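Local coordinates for glycoside hydrolase family protein (Novosphingobium sp. PP1Y, PDB 6Q2F) that probably hydrolyses alpha-L-rhamnosidic bonds, releasing terminal alpha-L-rhamnose from glycosides, at residues Arg56-Trp61 against Ala499-Ser504; Lys579-Ala584 against Arg674-Thr679; Lys627-Val632 against Asn639-Glu644. All coordinates share one frame; numbering follows the deposited sequence.

Interaction 1: residues Arg56-Trp61 against Ala499-Ser504; sequences RVWWHW and ALLTDS. With NA (sodium ion), chain B.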
loop_
_atom_site.group_PDB
_atom_site.type_symbol
_atom_site.label_atom_id
_atom_site.label_comp_id
_atom_site.label_asym_id
_atom_site.label_seq_id
_atom_site.Cartn_x
_atom_site.Cartn_y
_atom_site.Cartn_z
ATOM N N ARG A 56 7.952 15.964 0.266
ATOM C CA ARG A 56 9.131 15.359 0.856
ATOM C C ARG A 56 9.773 14.427 -0.165
ATOM O O ARG A 56 9.191 14.117 -1.208
ATOM C CB ARG A 56 8.746 14.589 2.120
ATOM C CG ARG A 56 8.564 15.416 3.390
ATOM C CD ARG A 56 7.464 16.478 3.339
ATOM N NE ARG A 56 7.329 17.066 4.676
ATOM C CZ ARG A 56 6.944 18.307 4.944
ATOM N NH1 ARG A 56 6.619 19.140 3.946
ATOM N NH2 ARG A 56 6.877 18.697 6.220
ATOM N N VAL A 57 10.988 13.970 0.142
ATOM C CA VAL A 57 11.619 12.911 -0.640
ATOM C C VAL A 57 12.155 11.835 0.299
ATOM O O VAL A 57 12.527 12.096 1.443
ATOM C CB VAL A 57 12.761 13.435 -1.545
ATOM C CG1 VAL A 57 12.239 14.545 -2.464
ATOM C CG2 VAL A 57 13.928 13.899 -0.702
ATOM N N TRP A 58 12.182 10.610 -0.194
ATOM C CA TRP A 58 12.986 9.588 0.432
ATOM C C TRP A 58 14.442 9.804 0.028
ATOM O O TRP A 58 14.746 10.255 -1.085
ATOM C CB TRP A 58 12.497 8.192 0.031
ATOM C CG TRP A 58 11.313 7.760 0.859
ATOM C CD1 TRP A 58 10.623 8.528 1.752
ATOM C CD2 TRP A 58 10.718 6.458 0.906
ATOM N NE1 TRP A 58 9.625 7.789 2.338
ATOM C CE2 TRP A 58 9.667 6.516 1.843
ATOM C CE3 TRP A 58 10.985 5.244 0.266
ATOM C CZ2 TRP A 58 8.861 5.417 2.132
ATOM C CZ3 TRP A 58 10.186 4.148 0.556
ATOM C CH2 TRP A 58 9.145 4.239 1.487
ATOM N N TRP A 59 15.351 9.498 0.952
ATOM C CA TRP A 59 16.759 9.903 0.825
ATOM C C TRP A 59 17.639 8.741 1.290
ATOM O O TRP A 59 18.120 8.707 2.424
ATOM C CB TRP A 59 16.996 11.175 1.629
ATOM C CG TRP A 59 18.344 11.800 1.525
ATOM C CD1 TRP A 59 19.015 12.179 0.377
ATOM C CD2 TRP A 59 19.142 12.245 2.619
ATOM N NE1 TRP A 59 20.204 12.792 0.715
ATOM C CE2 TRP A 59 20.303 12.841 2.083
ATOM C CE3 TRP A 59 19.000 12.174 4.006
ATOM C CZ2 TRP A 59 21.306 13.364 2.887
ATOM C CZ3 TRP A 59 20.007 12.677 4.805
ATOM C CH2 TRP A 59 21.142 13.274 4.243
ATOM N N HIS A 60 17.839 7.778 0.399
ATOM C CA HIS A 60 18.542 6.553 0.748
ATOM C C HIS A 60 20.047 6.775 0.770
ATOM O O HIS A 60 20.612 7.339 -0.165
ATOM C CB HIS A 60 18.208 5.442 -0.245
ATOM C CG HIS A 60 16.799 4.943 -0.149
ATOM N ND1 HIS A 60 15.746 5.559 -0.791
ATOM C CD2 HIS A 60 16.278 3.870 0.493
ATOM C CE1 HIS A 60 14.632 4.893 -0.534
ATOM N NE2 HIS A 60 14.928 3.866 0.242
ATOM N N TRP A 61 20.692 6.327 1.839
ATOM C CA TRP A 61 22.145 6.242 1.911
ATOM C C TRP A 61 22.551 4.858 1.414
ATOM O O TRP A 61 22.284 3.858 2.079
ATOM C CB TRP A 61 22.629 6.469 3.344
ATOM C CG TRP A 61 22.552 7.887 3.816
ATOM C CD1 TRP A 61 22.015 8.943 3.159
ATOM C CD2 TRP A 61 23.037 8.389 5.067
ATOM N NE1 TRP A 61 22.128 10.084 3.918
ATOM C CE2 TRP A 61 22.760 9.764 5.097
ATOM C CE3 TRP A 61 23.664 7.797 6.176
ATOM C CZ2 TRP A 61 23.118 10.575 6.179
ATOM C CZ3 TRP A 61 24.025 8.597 7.229
ATOM C CH2 TRP A 61 23.745 9.977 7.228
ATOM N N ALA A 499 10.441 13.086 12.707
ATOM C CA ALA A 499 9.409 12.118 12.406
ATOM C C ALA A 499 9.989 10.737 12.255
ATOM O O ALA A 499 11.173 10.559 11.936
ATOM C CB ALA A 499 8.646 12.499 11.111
ATOM N N LEU A 500 9.106 9.769 12.431
ATOM C CA LEU A 500 9.367 8.351 12.294
ATOM C C LEU A 500 8.533 7.846 11.132
ATOM O O LEU A 500 7.405 8.298 10.933
ATOM C CB LEU A 500 8.956 7.624 13.576
ATOM C CG LEU A 500 9.816 6.619 14.313
ATOM C CD1 LEU A 500 11.263 7.080 14.381
ATOM C CD2 LEU A 500 9.206 6.495 15.720
ATOM N N LEU A 501 9.071 6.918 10.364
ATOM C CA LEU A 501 8.327 6.316 9.270
ATOM C C LEU A 501 8.217 4.827 9.543
ATOM O O LEU A 501 9.241 4.161 9.734
ATOM C CB LEU A 501 9.017 6.562 7.925
ATOM C CG LEU A 501 8.584 5.587 6.825
ATOM C CD1 LEU A 501 7.134 5.844 6.458
ATOM C CD2 LEU A 501 9.436 5.798 5.583
ATOM N N THR A 502 6.982 4.306 9.586
ATOM C CA THR A 502 6.770 2.863 9.589
ATOM C C THR A 502 6.450 2.483 8.149
ATOM O O THR A 502 5.356 2.764 7.648
ATOM C CB THR A 502 5.666 2.422 10.565
ATOM O OG1 THR A 502 4.422 3.047 10.234
ATOM C CG2 THR A 502 6.022 2.771 12.005
ATOM N N ASP A 503 7.444 1.916 7.471
ATOM C CA ASP A 503 7.317 1.455 6.099
ATOM C C ASP A 503 6.257 0.354 6.030
ATOM O O ASP A 503 5.820 -0.186 7.051
ATOM C CB ASP A 503 8.670 0.931 5.626
ATOM C CG ASP A 503 8.850 1.016 4.123
ATOM O OD1 ASP A 503 7.858 1.312 3.412
ATOM O OD2 ASP A 503 9.984 0.774 3.666
ATOM N N SER A 504 5.838 0.026 4.806
ATOM C CA SER A 504 4.828 -1.018 4.634
ATOM C C SER A 504 5.365 -2.345 5.167
ATOM O O SER A 504 6.560 -2.633 5.073
ATOM C CB SER A 504 4.439 -1.137 3.158
ATOM O OG SER A 504 5.593 -1.327 2.379
HETATM NA NA NA B . 6.163 0.842 1.008
#

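Interaction 2: residues Lys579-Ala584 against Arg674-Thr679; sequences KVYGEA and RPVIHT. With NA (sodium ion), chain B.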
loop_
_atom_site.group_PDB
_atom_site.type_symbol
_atom_site.label_atom_id
_atom_site.label_comp_id
_atom_site.label_asym_id
_atom_site.label_seq_id
_atom_site.Cartn_x
_atom_site.Cartn_y
_atom_site.Cartn_z
ATOM N N LYS A 579 6.553 12.924 15.086
ATOM C CA LYS A 579 5.372 12.512 14.337
ATOM C C LYS A 579 5.632 11.175 13.656
ATOM O O LYS A 579 6.775 10.751 13.484
ATOM C CB LYS A 579 4.991 13.562 13.292
ATOM C CG LYS A 579 4.775 14.946 13.834
ATOM C CD LYS A 579 4.498 15.942 12.706
ATOM C CE LYS A 579 4.676 17.390 13.172
ATOM N NZ LYS A 579 6.123 17.796 13.263
ATOM N N VAL A 580 4.550 10.506 13.271
ATOM C CA VAL A 580 4.629 9.206 12.598
ATOM C C VAL A 580 3.994 9.319 11.220
ATOM O O VAL A 580 2.806 9.656 11.108
ATOM C CB VAL A 580 3.949 8.101 13.410
ATOM C CG1 VAL A 580 4.103 6.744 12.711
ATOM C CG2 VAL A 580 4.547 8.068 14.768
ATOM N N TYR A 581 4.795 9.068 10.183
ATOM C CA TYR A 581 4.302 8.690 8.863
ATOM C C TYR A 581 4.036 7.188 8.868
ATOM O O TYR A 581 4.934 6.400 9.182
ATOM C CB TYR A 581 5.326 9.013 7.783
ATOM C CG TYR A 581 5.494 10.467 7.467
ATOM C CD1 TYR A 581 6.297 11.276 8.245
ATOM C CD2 TYR A 581 4.878 11.023 6.346
ATOM C CE1 TYR A 581 6.447 12.609 7.943
ATOM C CE2 TYR A 581 5.041 12.328 6.019
ATOM C CZ TYR A 581 5.820 13.127 6.809
ATOM O OH TYR A 581 5.952 14.445 6.478
ATOM N N GLY A 582 2.825 6.783 8.501
ATOM C CA GLY A 582 2.475 5.384 8.700
ATOM C C GLY A 582 1.873 4.730 7.471
ATOM O O GLY A 582 0.736 5.022 7.090
ATOM N N GLU A 583 2.636 3.832 6.858
ATOM C CA GLU A 583 2.106 2.994 5.801
ATOM C C GLU A 583 1.483 1.765 6.439
ATOM O O GLU A 583 1.580 1.551 7.645
ATOM C CB GLU A 583 3.203 2.596 4.807
ATOM C CG GLU A 583 3.786 3.729 4.032
ATOM C CD GLU A 583 4.685 3.259 2.872
ATOM O OE1 GLU A 583 4.941 2.041 2.746
ATOM O OE2 GLU A 583 5.125 4.123 2.095
ATOM N N ALA A 584 0.856 0.937 5.619
ATOM C CA ALA A 584 0.233 -0.273 6.125
ATOM C C ALA A 584 0.602 -1.486 5.285
ATOM O O ALA A 584 1.776 -1.842 5.189
ATOM C CB ALA A 584 -1.288 -0.088 6.209
ATOM N N ARG A 674 0.383 15.017 0.433
ATOM C CA ARG A 674 1.797 15.197 0.775
ATOM C C ARG A 674 2.590 14.117 0.065
ATOM O O ARG A 674 2.854 13.045 0.629
ATOM C CB ARG A 674 2.045 15.134 2.285
ATOM C CG ARG A 674 3.534 15.138 2.631
ATOM C CD ARG A 674 3.795 15.475 4.067
ATOM N NE ARG A 674 3.445 16.859 4.381
ATOM C CZ ARG A 674 3.535 17.391 5.595
ATOM N NH1 ARG A 674 3.967 16.656 6.617
ATOM N NH2 ARG A 674 3.192 18.652 5.788
ATOM N N PRO A 675 2.943 14.334 -1.198
ATOM C CA PRO A 675 3.766 13.342 -1.887
ATOM C C PRO A 675 5.122 13.224 -1.203
ATOM O O PRO A 675 5.694 14.211 -0.727
ATOM C CB PRO A 675 3.876 13.900 -3.310
ATOM C CG PRO A 675 2.587 14.754 -3.468
ATOM C CD PRO A 675 2.480 15.401 -2.107
ATOM N N VAL A 676 5.610 11.996 -1.103
ATOM C CA VAL A 676 6.957 11.719 -0.636
ATOM C C VAL A 676 7.632 10.989 -1.793
ATOM O O VAL A 676 7.349 9.809 -2.045
ATOM C CB VAL A 676 6.978 10.900 0.665
ATOM C CG1 VAL A 676 8.427 10.781 1.192
ATOM C CG2 VAL A 676 6.068 11.569 1.721
ATOM N N ILE A 677 8.430 11.702 -2.547
ATOM C CA ILE A 677 9.004 11.134 -3.732
ATOM C C ILE A 677 10.025 10.062 -3.529
ATOM O O ILE A 677 10.970 10.247 -2.863
ATOM C CB ILE A 677 9.556 12.219 -4.658
ATOM C CG1 ILE A 677 8.472 13.213 -4.988
ATOM C CG2 ILE A 677 10.116 11.615 -5.920
ATOM C CD1 ILE A 677 8.962 14.594 -5.268
ATOM N N HIS A 678 9.780 8.944 -4.153
ATOM C CA HIS A 678 10.667 7.831 -4.152
ATOM C C HIS A 678 11.469 7.900 -5.435
ATOM O O HIS A 678 10.908 7.613 -6.446
ATOM C CB HIS A 678 9.836 6.577 -4.192
ATOM C CG HIS A 678 10.623 5.322 -4.110
ATOM N ND1 HIS A 678 11.392 4.861 -5.143
ATOM C CD2 HIS A 678 10.757 4.427 -3.117
ATOM C CE1 HIS A 678 11.984 3.751 -4.782
ATOM N NE2 HIS A 678 11.611 3.463 -3.559
ATOM N N THR A 679 12.754 8.235 -5.430
ATOM C CA THR A 679 13.558 8.660 -4.312
ATOM C C THR A 679 14.615 9.660 -4.739
ATOM O O THR A 679 14.799 9.947 -5.873
ATOM C CB THR A 679 14.475 7.586 -3.709
ATOM O OG1 THR A 679 14.652 6.492 -4.578
ATOM C CG2 THR A 679 14.086 7.213 -2.434
HETATM NA NA NA B . 6.163 0.842 1.008
#

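Interaction 3: residues Lys627-Val632 against Asn639-Glu644; sequences KGAASV and NLVAAE. With NA (sodium ion), chain B.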
loop_
_atom_site.group_PDB
_atom_site.type_symbol
_atom_site.label_atom_id
_atom_site.label_comp_id
_atom_site.label_asym_id
_atom_site.label_seq_id
_atom_site.Cartn_x
_atom_site.Cartn_y
_atom_site.Cartn_z
ATOM N N LYS A 627 -6.560 5.128 -1.177
ATOM C CA LYS A 627 -7.917 5.493 -0.793
ATOM C C LYS A 627 -8.145 5.161 0.676
ATOM O O LYS A 627 -8.759 5.939 1.413
ATOM C CB LYS A 627 -8.933 4.779 -1.691
ATOM C CG LYS A 627 -10.365 5.342 -1.592
ATOM C CD LYS A 627 -10.450 6.793 -2.048
ATOM C CE LYS A 627 -11.920 7.309 -2.009
ATOM N NZ LYS A 627 -11.975 8.756 -2.377
ATOM N N GLY A 628 -7.595 4.032 1.130
ATOM C CA GLY A 628 -7.638 3.722 2.550
ATOM C C GLY A 628 -6.924 4.764 3.379
ATOM O O GLY A 628 -7.438 5.225 4.399
ATOM N N ALA A 629 -5.722 5.148 2.960
ATOM C CA ALA A 629 -4.981 6.134 3.737
ATOM C C ALA A 629 -5.712 7.474 3.750
ATOM O O ALA A 629 -5.758 8.152 4.780
ATOM C CB ALA A 629 -3.562 6.294 3.181
ATOM N N ALA A 630 -6.286 7.876 2.608
ATOM C CA ALA A 630 -7.019 9.136 2.582
ATOM C C ALA A 630 -8.236 9.060 3.493
ATOM O O ALA A 630 -8.534 10.015 4.220
ATOM C CB ALA A 630 -7.444 9.487 1.154
ATOM N N SER A 631 -8.939 7.922 3.487
ATOM C CA SER A 631 -10.102 7.770 4.357
ATOM C C SER A 631 -9.710 7.910 5.821
ATOM O O SER A 631 -10.422 8.543 6.604
ATOM C CB SER A 631 -10.774 6.424 4.099
ATOM O OG SER A 631 -11.084 6.275 2.719
ATOM N N VAL A 632 -8.569 7.334 6.211
ATOM C CA VAL A 632 -8.112 7.467 7.597
ATOM C C VAL A 632 -7.969 8.938 7.954
ATOM O O VAL A 632 -8.537 9.419 8.948
ATOM C CB VAL A 632 -6.787 6.706 7.819
ATOM C CG1 VAL A 632 -6.214 7.050 9.207
ATOM C CG2 VAL A 632 -7.017 5.204 7.740
ATOM N N ASN A 639 -5.793 14.743 8.427
ATOM C CA ASN A 639 -5.884 15.607 7.250
ATOM C C ASN A 639 -4.776 15.386 6.218
ATOM O O ASN A 639 -5.028 15.319 5.063
ATOM C CB ASN A 639 -6.102 17.070 7.576
ATOM C CG ASN A 639 -6.545 17.875 6.372
ATOM O OD1 ASN A 639 -7.420 17.499 5.662
ATOM N ND2 ASN A 639 -5.918 18.980 6.161
ATOM N N LEU A 640 -3.548 15.282 6.676
ATOM C CA LEU A 640 -2.444 15.010 5.797
ATOM C C LEU A 640 -2.494 13.564 5.308
ATOM O O LEU A 640 -2.793 12.678 6.037
ATOM C CB LEU A 640 -1.137 15.319 6.499
ATOM C CG LEU A 640 -0.864 16.764 6.859
ATOM C CD1 LEU A 640 0.252 16.917 7.835
ATOM C CD2 LEU A 640 -0.601 17.607 5.648
ATOM N N VAL A 641 -2.202 13.353 4.054
ATOM C CA VAL A 641 -2.194 12.031 3.442
ATOM C C VAL A 641 -0.914 11.933 2.636
ATOM O O VAL A 641 -0.772 12.615 1.612
ATOM C CB VAL A 641 -3.402 11.792 2.526
ATOM C CG1 VAL A 641 -3.334 10.400 1.924
ATOM C CG2 VAL A 641 -4.718 12.009 3.262
ATOM N N ALA A 642 0.001 11.081 3.068
ATOM C CA ALA A 642 1.263 10.967 2.361
ATOM C C ALA A 642 1.225 9.773 1.420
ATOM O O ALA A 642 0.449 8.829 1.595
ATOM C CB ALA A 642 2.438 10.828 3.335
ATOM N N ALA A 643 2.081 9.825 0.410
ATOM C CA ALA A 643 2.293 8.656 -0.420
ATOM C C ALA A 643 3.739 8.581 -0.874
ATOM O O ALA A 643 4.335 9.577 -1.287
ATOM C CB ALA A 643 1.356 8.651 -1.628
ATOM N N GLU A 644 4.290 7.386 -0.746
ATOM C CA GLU A 644 5.516 6.973 -1.409
ATOM C C GLU A 644 5.285 7.036 -2.918
ATOM O O GLU A 644 4.613 6.174 -3.488
ATOM C CB GLU A 644 5.893 5.578 -0.898
ATOM C CG GLU A 644 7.026 4.891 -1.571
ATOM C CD GLU A 644 7.124 3.455 -1.082
ATOM O OE1 GLU A 644 6.571 3.181 0.007
ATOM O OE2 GLU A 644 7.691 2.616 -1.802
HETATM NA NA NA B . 6.163 0.842 1.008
#

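Interaction 1: residues Arg56-Trp61 against Ala499-Ser504
W58 and L501 meet across the interior of the parallel barrel, on strands that are not neighbours, so side chains alone make the contact. They run at about a right angle, and the methyl CD2 of L501 comes obliquely to the benzo part of the indole, 3.5 Å from W58 CZ2. Tryptophan suits the place because its flat ring spans the gap while its NE1 is hydrogen-bonded to Q87; leucine offers a compact branched end. Further along the same ring D503 approaches the rim: its OD1 lies 3.7 Å from W58 CH2, near the ring plane, with carboxylate and indole planes 87° apart. With CG anti to the backbone N (chi1 -154°), D503 turns OD1 to the sodium ion at 3.0 Å. S504 adds its OG at 2.6 Å from the same ion, and its backbone N donates to D503 OD1 (2.8 Å, 140° at the hydrogen) from above the carboxylate plane. With an alanine here in place of D503, the sodium would probably lose one of its oxygens and the amide N of S504 its acceptor. Apolar carbon thus gives way, within one contact, to an oxygen-lined metal site that E583, E586 and E644 complete.

Interaction 2: residues Lys579-Ala584 against Arg674-Thr679
The backbones of Y581 and V676 stay far apart, CA to CA 10.3 Å, because strands 579-582 and 674-677 are separated by strands 604-610 and 642-649 and meet only through inward-reaching side chains. One hydrogen bond joins the segments, from R674 NH1 to the hydroxyl of Y581, 3.0 Å from NH1 to OH with an angle of 140° at the hydrogen, so it is somewhat bent; the oxygen is also tilted out of the guanidinium plane. Both groups have further partners, the hydroxyl in E127 and the guanidinium in S52. The two side chains cross at about a right angle, ring and guanidinium planes 38° apart. In R674 a bend at chi3 (-67°) brings the guanidinium alongside the hydroxyl end of the tyrosine. Its CD then rests at the ring edge, in the ring plane, 3.4 Å from Y581 OH. Arginine suits the place by pairing an aliphatic stem with several donors, and tyrosine by carrying a polar group at the far end of an apolar ring.

Both strands belong to the closed, all-parallel eight-stranded ring of a TIM-type (beta/alpha)8 barrel, and these side chains fill its interior toward the N-terminal ends of the strands. V676 contributes a methyl, its CG2 approaching Y581 CE2 obliquely at 4.5 Å, a loose apolar contact. Further along 579-584, the extended chain of E583 carries OE1 to the sodium ion at 2.4 Å. Back at the polar end of the tyrosine, E127 bonds to the Y581 hydroxyl and also forms a salt bridge with R56, while the NH2 of R674 is held by the backbone carbonyl of S52.

Interaction 3: residues Lys627-Val632 against Asn639-Glu644
Apolar packing joins the segments: V641 sets both its methyls against the helix at A629 and A630. CG2 touches the main chain itself, 3.7 Å from A630 CA, and sits 4.3 Å from A630 CB. CG1, anti to the backbone N of V641 (chi1 180°), lies against the A629-A630 peptide, 3.9 Å from A630 N and 4.2 Å from A629 C, and 4.3 Å from A629 CB. One branch thus rests on the peptide link and the other on A630 CA. Alanine suits the helix side because its small methyl lets the valine approach the backbone closely, the CA atoms of A630 and V641 being 5.7 Å apart; valine, branched at CB, presents two methyls without a long chain to order.

Helix 620-636 and strand 642-649 are the last two elements of a beta-alpha-beta crossover that starts from strand 604-610, one of the repeated units of the TIM-type (beta/alpha)8 barrel. V641, just before the strand, faces outward to the covering helix, whereas A642 turns the other way, toward I604, M606 and V676 within the barrel.

The hydrogen bonds lie within the helix, or run from 639-644 to residues outside both segments. On the helix, the carbonyl oxygen of K627 accepts twice, from S631 N in the ordinary helical bond and from S631 OG, 2.7 Å from K627 O; the two donors come from opposite faces of the carbonyl plane. Serine can fold back in this way because its hydroxyl is short, and the same OG is also bonded to the backbone N of Y764. The backbone N of V641 is taken by the side chain of N673.

Metal coordination belongs to the strand: E644, its chain extended beyond CG, places OE1 2.6 Å from the sodium ion.

From the N terminus, residues 56-61 form the first strand of the barrel, and interaction 1 brings 499-504 back to it across a loop of 437 residues. Only after that closure does interaction 2 open, at 579-584, to close 89 residues later at 674-679. Interaction 3, with six residues between its segments, falls wholly within that span; no pair crosses another. Interactions 1 and 2 are tied laterally, since strand 497-502 pairs with 579-582, and 674-677 with 56-62, closing the barrel. Interaction 3 adds the outer helix layer, its strand 642-649 pairing with 674-677. Each contact also supplies ligands to the one sodium ion.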